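Side-chain contact in protein argonaute (Marinitoga piezophila, PDB 5I4A), which uses short 5'-hydroxyl guide RNAs to bind complementary target nucleic acids and cleave single-stranded DNA, preferably with manganese: residues Leu6-Ile11 and His138-Glu143. Sequence-based numbering, arbitrary orientation.
Sequences LNLYKI and HNISNE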
ATOM      1  N   LEU A   6      11.987 -16.320  10.955  1.00 39.02           N
ATOM      2  CA  LEU A   6      11.596 -15.602   9.752  1.00 35.82           C
ATOM      3  C   LEU A   6      11.445 -16.599   8.613  1.00 37.06           C
ATOM      4  O   LEU A   6      12.139 -17.618   8.564  1.00 46.67           O
ATOM      5  CB  LEU A   6      12.613 -14.516   9.369  1.00 37.45           C
ATOM      6  CG  LEU A   6      12.724 -13.297  10.286  1.00 40.39           C
ATOM      7  CD1 LEU A   6      13.613 -12.232   9.654  1.00 30.10           C
ATOM      8  CD2 LEU A   6      11.346 -12.736  10.615  1.00 34.86           C
ATOM      9  N   ASN A   7      10.531 -16.301   7.693  1.00 34.56           N
ATOM     10  CA  ASN A   7      10.273 -17.187   6.559  1.00 33.80           C
ATOM     11  C   ASN A   7      11.333 -17.075   5.469  1.00 34.46           C
ATOM     12  O   ASN A   7      11.026 -17.181   4.280  1.00 37.64           O
ATOM     13  CB  ASN A   7       8.880 -16.903   5.998  1.00 31.28           C
ATOM     14  CG  ASN A   7       8.763 -15.520   5.382  1.00 27.55           C
ATOM     15  OD1 ASN A   7       9.547 -14.624   5.684  1.00 31.65           O
ATOM     16  ND2 ASN A   7       7.774 -15.344   4.511  1.00 27.35           N
ATOM     17  N   LEU A   8      12.589 -16.866   5.850  1.00 33.33           N
ATOM     18  CA  LEU A   8      13.687 -16.707   4.910  1.00 35.04           C
ATOM     19  C   LEU A   8      14.467 -18.008   4.797  1.00 32.36           C
ATOM     20  O   LEU A   8      14.681 -18.707   5.793  1.00 31.13           O
ATOM     21  CB  LEU A   8      14.613 -15.572   5.348  1.00 34.63           C
ATOM     22  CG  LEU A   8      13.970 -14.186   5.302  1.00 38.26           C
ATOM     23  CD1 LEU A   8      14.865 -13.144   5.953  1.00 36.51           C
ATOM     24  CD2 LEU A   8      13.668 -13.815   3.861  1.00 37.38           C
ATOM     25  N   TYR A   9      14.886 -18.333   3.577  1.00 32.74           N
ATOM     26  CA  TYR A   9      15.600 -19.571   3.304  1.00 37.77           C
ATOM     27  C   TYR A   9      16.815 -19.272   2.441  1.00 36.00           C
ATOM     28  O   TYR A   9      16.693 -18.645   1.383  1.00 29.61           O
ATOM     29  CB  TYR A   9      14.683 -20.593   2.629  1.00 35.43           C
ATOM     30  CG  TYR A   9      13.556 -21.044   3.531  1.00 40.92           C
ATOM     31  CD1 TYR A   9      13.745 -22.077   4.441  1.00 41.67           C
ATOM     32  CD2 TYR A   9      12.315 -20.426   3.490  1.00 37.23           C
ATOM     33  CE1 TYR A   9      12.724 -22.489   5.276  1.00 37.92           C
ATOM     34  CE2 TYR A   9      11.286 -20.832   4.320  1.00 41.26           C
ATOM     35  CZ  TYR A   9      11.497 -21.864   5.210  1.00 41.65           C
ATOM     36  OH  TYR A   9      10.481 -22.274   6.042  1.00 47.92           O
ATOM     37  N   LYS A  10      17.978 -19.725   2.897  1.00 36.28           N
ATOM     38  CA  LYS A  10      19.230 -19.406   2.227  1.00 39.39           C
ATOM     39  C   LYS A  10      19.344 -20.171   0.915  1.00 39.83           C
ATOM     40  O   LYS A  10      19.108 -21.382   0.864  1.00 40.84           O
ATOM     41  CB  LYS A  10      20.408 -19.737   3.141  1.00 38.00           C
ATOM     42  CG  LYS A  10      21.741 -19.184   2.678  1.00 44.31           C
ATOM     43  CD  LYS A  10      22.809 -19.407   3.740  1.00 46.37           C
ATOM     44  CE  LYS A  10      24.176 -18.955   3.257  1.00 51.29           C
ATOM     45  NZ  LYS A  10      24.194 -17.502   2.936  1.00 58.59           N
ATOM     46  N   ILE A  11      19.705 -19.460  -0.146  1.00 34.89           N
ATOM     47  CA  ILE A  11      19.882 -20.053  -1.465  1.00 40.39           C
ATOM     48  C   ILE A  11      21.327 -20.512  -1.592  1.00 42.00           C
ATOM     49  O   ILE A  11      22.258 -19.711  -1.450  1.00 42.60           O
ATOM     50  CB  ILE A  11      19.515 -19.055  -2.572  1.00 36.65           C
ATOM     51  CG1 ILE A  11      17.999 -18.833  -2.585  1.00 43.96           C
ATOM     52  CG2 ILE A  11      20.018 -19.542  -3.925  1.00 35.64           C
ATOM     53  CD1 ILE A  11      17.575 -17.510  -3.174  1.00 50.15           C
ATOM     54  N   HIS A 138      15.513 -12.189  -1.851  1.00 31.10           N
ATOM     55  CA  HIS A 138      16.069 -11.118  -1.040  1.00 33.54           C
ATOM     56  C   HIS A 138      17.583 -11.239  -0.989  1.00 40.68           C
ATOM     57  O   HIS A 138      18.124 -12.342  -0.868  1.00 41.85           O
ATOM     58  CB  HIS A 138      15.485 -11.150   0.373  1.00 28.93           C
ATOM     59  CG  HIS A 138      13.994 -11.251   0.399  1.00 42.92           C
ATOM     60  ND1 HIS A 138      13.172 -10.148   0.316  1.00 33.70           N
ATOM     61  CD2 HIS A 138      13.174 -12.327   0.477  1.00 39.00           C
ATOM     62  CE1 HIS A 138      11.910 -10.539   0.352  1.00 35.86           C
ATOM     63  NE2 HIS A 138      11.885 -11.856   0.448  1.00 36.09           N
ATOM     64  N   ASN A 139      18.258 -10.100  -1.087  1.00 43.27           N
ATOM     65  CA  ASN A 139      19.715 -10.023  -1.021  1.00 41.73           C
ATOM     66  C   ASN A 139      20.079  -9.382   0.317  1.00 45.34           C
ATOM     67  O   ASN A 139      20.085  -8.155   0.448  1.00 44.14           O
ATOM     68  CB  ASN A 139      20.269  -9.234  -2.204  1.00 36.22           C
ATOM     69  CG  ASN A 139      21.757  -9.448  -2.408  1.00 50.61           C
ATOM     70  OD1 ASN A 139      22.447  -8.596  -2.966  1.00 55.09           O
ATOM     71  ND2 ASN A 139      22.259 -10.590  -1.954  1.00 47.57           N
ATOM     72  N   ILE A 140      20.364 -10.218   1.314  1.00 40.34           N
ATOM     73  CA  ILE A 140      20.668  -9.771   2.668  1.00 40.27           C
ATOM     74  C   ILE A 140      22.097 -10.173   3.003  1.00 47.12           C
ATOM     75  O   ILE A 140      22.458 -11.350   2.886  1.00 51.48           O
ATOM     76  CB  ILE A 140      19.696 -10.372   3.700  1.00 36.72           C
ATOM     77  CG1 ILE A 140      18.243 -10.227   3.242  1.00 35.61           C
ATOM     78  CG2 ILE A 140      19.894  -9.718   5.064  1.00 36.13           C
ATOM     79  CD1 ILE A 140      17.251 -10.886   4.184  1.00 41.49           C
ATOM     80  N   SER A 141      22.902  -9.198   3.433  1.00 49.52           N
ATOM     81  CA  SER A 141      24.260  -9.449   3.924  1.00 48.76           C
ATOM     82  C   SER A 141      25.098 -10.234   2.917  1.00 54.64           C
ATOM     83  O   SER A 141      25.763 -11.211   3.268  1.00 63.85           O
ATOM     84  CB  SER A 141      24.233 -10.172   5.275  1.00 42.66           C
ATOM     85  OG  SER A 141      24.086  -9.260   6.348  1.00 56.90           O
ATOM     86  N   ASN A 142      25.060  -9.810   1.654  1.00 54.23           N
ATOM     87  CA  ASN A 142      25.808 -10.392   0.540  1.00 56.18           C
ATOM     88  C   ASN A 142      25.368 -11.808   0.189  1.00 52.54           C
ATOM     89  O   ASN A 142      25.998 -12.438  -0.669  1.00 52.87           O
ATOM     90  CB  ASN A 142      27.323 -10.405   0.793  1.00 56.59           C
ATOM     91  CG  ASN A 142      28.048  -9.299   0.060  1.00 67.52           C
ATOM     92  OD1 ASN A 142      27.435  -8.502  -0.651  1.00 75.07           O
ATOM     93  ND2 ASN A 142      29.363  -9.240   0.234  1.00 65.82           N
ATOM     94  N   GLU A 143      24.322 -12.333   0.816  1.00 41.29           N
ATOM     95  CA  GLU A 143      23.803 -13.656   0.505  1.00 41.30           C
ATOM     96  C   GLU A 143      22.376 -13.531  -0.009  1.00 41.18           C
ATOM     97  O   GLU A 143      21.685 -12.541   0.245  1.00 39.42           O
ATOM     98  CB  GLU A 143      23.852 -14.573   1.735  1.00 41.61           C
ATOM     99  CG  GLU A 143      25.255 -14.801   2.279  1.00 46.22           C
ATOM    100  CD  GLU A 143      26.049 -15.800   1.455  1.00 70.78           C
ATOM    101  OE1 GLU A 143      25.459 -16.803   1.001  1.00 68.34           O
ATOM    102  OE2 GLU A 143      27.264 -15.582   1.260  1.00 80.58           O
TER
HETATM  103  O   HOH W   1      23.161 -17.169  -0.919  1.00 34.91           O
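A two-residue beta hairpin with a type I' turn, I140 to E143, joins strands 127-140 and 143-156 of linker L1. L8 and K10, on the short N-terminal domain strand 8-10, touch it. That strand pairs antiparallel with 143-156, and strand 127-140 pairs with 143-156 too, so L8 reaches the side chains of H138 and I140 across the middle strand. The two methyls of L8 divide the work. CD1 of L8 meets CD1 of I140 tip to tip at 3.7 Å. CD2 of L8 lies against ring atom CD2 of H138, and the two side chains cross at about a right angle. NE2 of H138 is hydrogen-bonded to OG of S147 on the middle strand. I140 packs further on L564 and D565 of the PIWI domain.

At the turn, K10 forms a salt bridge with E143. The lysine chain is extended until its last torsion, where chi4 of 61° bends NZ toward the glutamate. The modelled gap from NZ of K10 to OE1 of E143 is 2.4 Å, too short to be trusted in detail, though the charge pairing is clear. A water sits between the two segments, 2.7 Å from O of I11 and 3.0 Å from OE1 of E143. A leucine in place of E143 would probably leave the K10 ammonium without this charged mate and the water without one of its polar neighbours. Within the hairpin, E143 O accepts from I140 N and from N139 ND2. ND2 of N139 lies 3.0 Å from O of E143, well above the plane of that carbonyl.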